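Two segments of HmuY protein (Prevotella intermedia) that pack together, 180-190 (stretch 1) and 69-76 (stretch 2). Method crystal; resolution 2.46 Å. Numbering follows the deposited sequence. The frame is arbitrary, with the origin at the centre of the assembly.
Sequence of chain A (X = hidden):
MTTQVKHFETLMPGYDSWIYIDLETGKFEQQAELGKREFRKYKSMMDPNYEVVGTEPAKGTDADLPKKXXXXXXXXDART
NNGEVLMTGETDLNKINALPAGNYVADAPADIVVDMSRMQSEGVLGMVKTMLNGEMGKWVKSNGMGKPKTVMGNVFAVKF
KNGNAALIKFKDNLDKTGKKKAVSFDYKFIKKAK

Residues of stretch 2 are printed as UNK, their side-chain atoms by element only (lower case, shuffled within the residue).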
# COMPACT_ATOMS: atom_id res chain seq x y z
N LYS A 180 10.92 -10.70 8.10
CA LYS A 180 9.49 -10.42 8.21
C LYS A 180 9.17 -9.06 7.58
O LYS A 180 9.85 -8.07 7.86
CB LYS A 180 9.03 -10.46 9.67
CG LYS A 180 9.84 -11.39 10.55
CD LYS A 180 9.21 -11.75 11.87
CE LYS A 180 9.12 -13.27 12.02
NZ LYS A 180 9.38 -13.75 13.41
N LYS A 181 8.08 -8.99 6.80
CA LYS A 181 7.63 -7.76 6.17
C LYS A 181 7.17 -6.74 7.21
O LYS A 181 6.70 -7.11 8.29
CB LYS A 181 6.48 -8.08 5.21
CG LYS A 181 6.89 -9.02 4.08
CD LYS A 181 5.72 -9.74 3.44
CE LYS A 181 6.11 -10.42 2.15
NZ LYS A 181 7.58 -10.63 2.08
N ALA A 182 7.27 -5.45 6.84
CA ALA A 182 6.92 -4.33 7.70
C ALA A 182 6.69 -3.08 6.87
O ALA A 182 7.13 -3.00 5.72
CB ALA A 182 8.00 -4.09 8.72
N VAL A 183 6.00 -2.10 7.46
CA VAL A 183 5.83 -0.78 6.88
C VAL A 183 6.21 0.20 7.99
O VAL A 183 5.66 0.14 9.08
CB VAL A 183 4.39 -0.55 6.37
CG1 VAL A 183 4.08 0.93 6.12
CG2 VAL A 183 4.02 -1.39 5.16
N SER A 184 7.19 1.07 7.69
CA SER A 184 7.68 2.08 8.61
C SER A 184 7.93 3.38 7.85
O SER A 184 8.52 3.34 6.78
CB SER A 184 8.94 1.61 9.25
OG SER A 184 9.28 2.44 10.33
N PHE A 185 7.46 4.53 8.38
CA PHE A 185 7.72 5.82 7.76
C PHE A 185 7.60 6.96 8.76
O PHE A 185 7.02 6.82 9.83
CB PHE A 185 6.76 6.09 6.59
CG PHE A 185 5.29 5.98 6.91
CD1 PHE A 185 4.58 7.07 7.41
CD2 PHE A 185 4.61 4.79 6.70
CE1 PHE A 185 3.22 6.98 7.68
CE2 PHE A 185 3.25 4.70 6.97
CZ PHE A 185 2.56 5.80 7.46
N ASP A 186 8.18 8.11 8.38
CA ASP A 186 7.95 9.37 9.07
C ASP A 186 7.09 10.24 8.18
O ASP A 186 7.12 10.07 6.95
CB ASP A 186 9.26 10.11 9.36
CG ASP A 186 10.24 9.29 10.18
OD1 ASP A 186 9.78 8.55 11.08
OD2 ASP A 186 11.45 9.37 9.90
N TYR A 187 6.36 11.18 8.79
CA TYR A 187 5.41 11.97 8.03
C TYR A 187 5.02 13.26 8.74
O TYR A 187 5.10 13.37 9.96
CB TYR A 187 4.15 11.17 7.76
CG TYR A 187 3.30 10.82 8.96
CD1 TYR A 187 3.62 9.73 9.76
CD2 TYR A 187 2.15 11.54 9.26
CE1 TYR A 187 2.83 9.38 10.83
CE2 TYR A 187 1.34 11.19 10.34
CZ TYR A 187 1.69 10.10 11.12
OH TYR A 187 0.92 9.74 12.19
N LYS A 188 4.55 14.21 7.94
CA LYS A 188 3.94 15.41 8.47
C LYS A 188 2.51 15.43 7.96
O LYS A 188 2.27 15.17 6.79
CB LYS A 188 4.68 16.66 7.98
CG LYS A 188 6.13 16.80 8.43
CD LYS A 188 6.74 18.12 8.01
CE LYS A 188 8.21 18.24 8.34
NZ LYS A 188 8.80 19.49 7.79
N PHE A 189 1.58 15.73 8.87
CA PHE A 189 0.17 15.83 8.52
C PHE A 189 -0.22 17.31 8.40
O PHE A 189 0.16 18.12 9.24
CB PHE A 189 -0.68 15.06 9.51
CG PHE A 189 -2.13 14.94 9.10
CD1 PHE A 189 -2.49 14.11 8.05
CD2 PHE A 189 -3.12 15.67 9.74
CE1 PHE A 189 -3.82 14.01 7.67
CE2 PHE A 189 -4.44 15.58 9.34
CZ PHE A 189 -4.79 14.72 8.32
N ILE A 190 -0.97 17.63 7.34
CA ILE A 190 -1.35 19.00 7.03
C ILE A 190 -2.87 19.07 7.02
O ILE A 190 -3.51 18.73 6.01
CB ILE A 190 -0.74 19.46 5.70
CG1 ILE A 190 0.78 19.20 5.68
CG2 ILE A 190 -1.10 20.92 5.40
CD1 ILE A 190 1.48 19.66 4.43
N UNK A 69 -9.50 6.35 7.84
CA UNK A 69 -8.20 6.01 7.32
C UNK A 69 -7.88 6.92 6.14
O UNK A 69 -8.78 7.45 5.51
c UNK A 69 -7.39 3.79 2.37
c UNK A 69 -9.02 4.13 5.79
c UNK A 69 -7.42 4.05 3.72
c UNK A 69 -9.80 3.59 3.70
c UNK A 69 -8.56 3.44 1.68
c UNK A 69 -8.12 4.52 6.93
c UNK A 69 -9.77 3.34 2.32
c UNK A 69 -8.63 3.95 4.42
c UNK A 69 -10.37 3.89 5.83
n UNK A 69 -10.84 3.57 4.59
N UNK A 70 -6.58 7.06 5.84
CA UNK A 70 -6.09 7.91 4.77
C UNK A 70 -5.37 7.06 3.73
O UNK A 70 -5.62 7.22 2.53
o UNK A 70 -5.52 9.95 7.49
o UNK A 70 -7.01 10.45 5.90
c UNK A 70 -5.21 9.02 5.33
c UNK A 70 -5.97 9.89 6.31
N UNK A 71 -4.47 6.18 4.21
CA UNK A 71 -3.70 5.28 3.36
C UNK A 71 -3.73 3.88 3.95
O UNK A 71 -3.98 3.70 5.15
c UNK A 71 -2.25 5.77 3.12
c UNK A 71 0.05 6.13 4.24
c UNK A 71 -1.41 5.74 4.41
c UNK A 71 -2.23 7.13 2.45
N UNK A 72 -3.46 2.89 3.08
CA UNK A 72 -3.56 1.48 3.43
C UNK A 72 -2.48 0.68 2.72
O UNK A 72 -2.06 1.04 1.61
c UNK A 72 -4.96 0.97 3.15
N UNK A 73 -2.04 -0.40 3.37
CA UNK A 73 -0.98 -1.24 2.87
C UNK A 73 -1.39 -2.71 2.91
O UNK A 73 -2.01 -3.17 3.88
c UNK A 73 1.70 0.69 2.30
c UNK A 73 1.89 2.98 2.97
c UNK A 73 0.58 1.44 4.27
c UNK A 73 0.89 0.41 3.39
c UNK A 73 1.09 2.72 4.06
c UNK A 73 2.21 1.96 2.09
c UNK A 73 0.34 -0.98 3.60
N UNK A 74 -1.07 -3.40 1.82
CA UNK A 74 -1.17 -4.85 1.69
C UNK A 74 0.18 -5.37 1.20
O UNK A 74 0.51 -5.22 0.03
n UNK A 74 -1.61 -6.95 -0.99
n UNK A 74 -2.28 -8.80 -0.13
c UNK A 74 -2.30 -5.22 0.72
c UNK A 74 -2.61 -7.80 0.75
c UNK A 74 -1.67 -8.26 -1.18
c UNK A 74 -2.21 -6.63 0.21
N UNK A 75 0.94 -5.99 2.11
CA UNK A 75 2.33 -6.34 1.83
C UNK A 75 3.06 -5.05 1.45
O UNK A 75 3.35 -4.25 2.34
c UNK A 75 1.56 -8.69 1.19
c UNK A 75 1.84 -9.27 2.55
c UNK A 75 2.45 -7.50 0.81
c UNK A 75 3.90 -7.91 0.62
N UNK A 76 3.27 -4.80 0.15
CA UNK A 76 3.93 -3.57 -0.27
C UNK A 76 3.01 -2.75 -1.17
O UNK A 76 3.37 -1.62 -1.53
c UNK A 76 6.31 -4.43 0.06
o UNK A 76 5.22 -4.61 -2.05
c UNK A 76 5.33 -3.79 -0.89
O HOH W 1 5.90 -4.73 3.92

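Position 69 carries ten side-chain atoms: one carbon leading into fused five- and six-membered rings that hold eight carbons and one nitrogen. This bicycle is an indole, and the residue is Trp 69. It is buried, but its ring system lies beyond the reach of stretch 1.

At position 70 two carbons follow the backbone, and the second carries two oxygens, one of them near the ring of Phe 189. This short carboxylate is that of Asp 70. The CA-to-CB bond points toward stretch 1, and OD2 of Asp 70 lies 4.4 Å from CE1 of Phe 189, a loose approach oblique to the ring. Both carboxylate oxygens are hydrogen-bonded elsewhere in the structure, so the acid is satisfied despite its aromatic neighbour.

Position 71 opens the strand with four carbons, forked at the first and with one arm two carbons long, whose end carbon sits beside the ring of Phe 185. The branching identifies Ile 71. Its CA-to-CB bond points toward stretch 1, and CD1 of Ile 71, at the tip of the longer arm, lies 4.1 Å from CZ of Phe 185.

A single carbon at position 72 defines Ala 72, whose methyl is out of reach of the partner strand, as expected from the alternation of an extended chain.

Position 73 returns to the contact with one carbon and a six-carbon ring, which has CG1 of Val 183 over one face and Phe 185 nearby. No oxygen extends the ring, so this is Phe 73. CG1 of Val 183 lies 4.1 Å from the centroid of the Phe 73 ring and 13° off the normal, in a CH-pi contact. CE2 of Phe 73 also meets CE2 of Phe 185 at 4.1 Å.

One carbon and a five-membered ring of three carbons and two nitrogens mark position 74 as His 74. Its CA-to-CB bond points away from stretch 1, and NE2 is hydrogen-bonded elsewhere in the structure.

Position 75 again has four carbons, forked at the first with one two-carbon arm, and one carbon rests on CE of Lys 181: Ile 75. Although its CA-to-CB bond points sideways, CG2 of Ile 75 packs 3.7 Å from CE of Lys 181, against the aliphatic part of the lysine.

At position 76 one carbon bears an oxygen and a carbon, giving Thr 76, whose side chain stays 5.9 Å or more from stretch 1.

The strands run roughly antiparallel, at 155°, with axes 9.0 Å apart at closest approach. No direct hydrogen bond joins them; they meet through side chains, with Ile 75 and Val 183 the most covered, followed by Phe 73 and Lys 181, while Phe 185 reaches Ile 71 and Phe 73. Where the backbones draw nearer, one water donates to O of Ile 75 at 3.0 Å and to O of Ala 182 at 2.8 Å, bridging two carbonyls that could not bond to each other.

Stretch 2, residues 69-76: WDIAFHIT
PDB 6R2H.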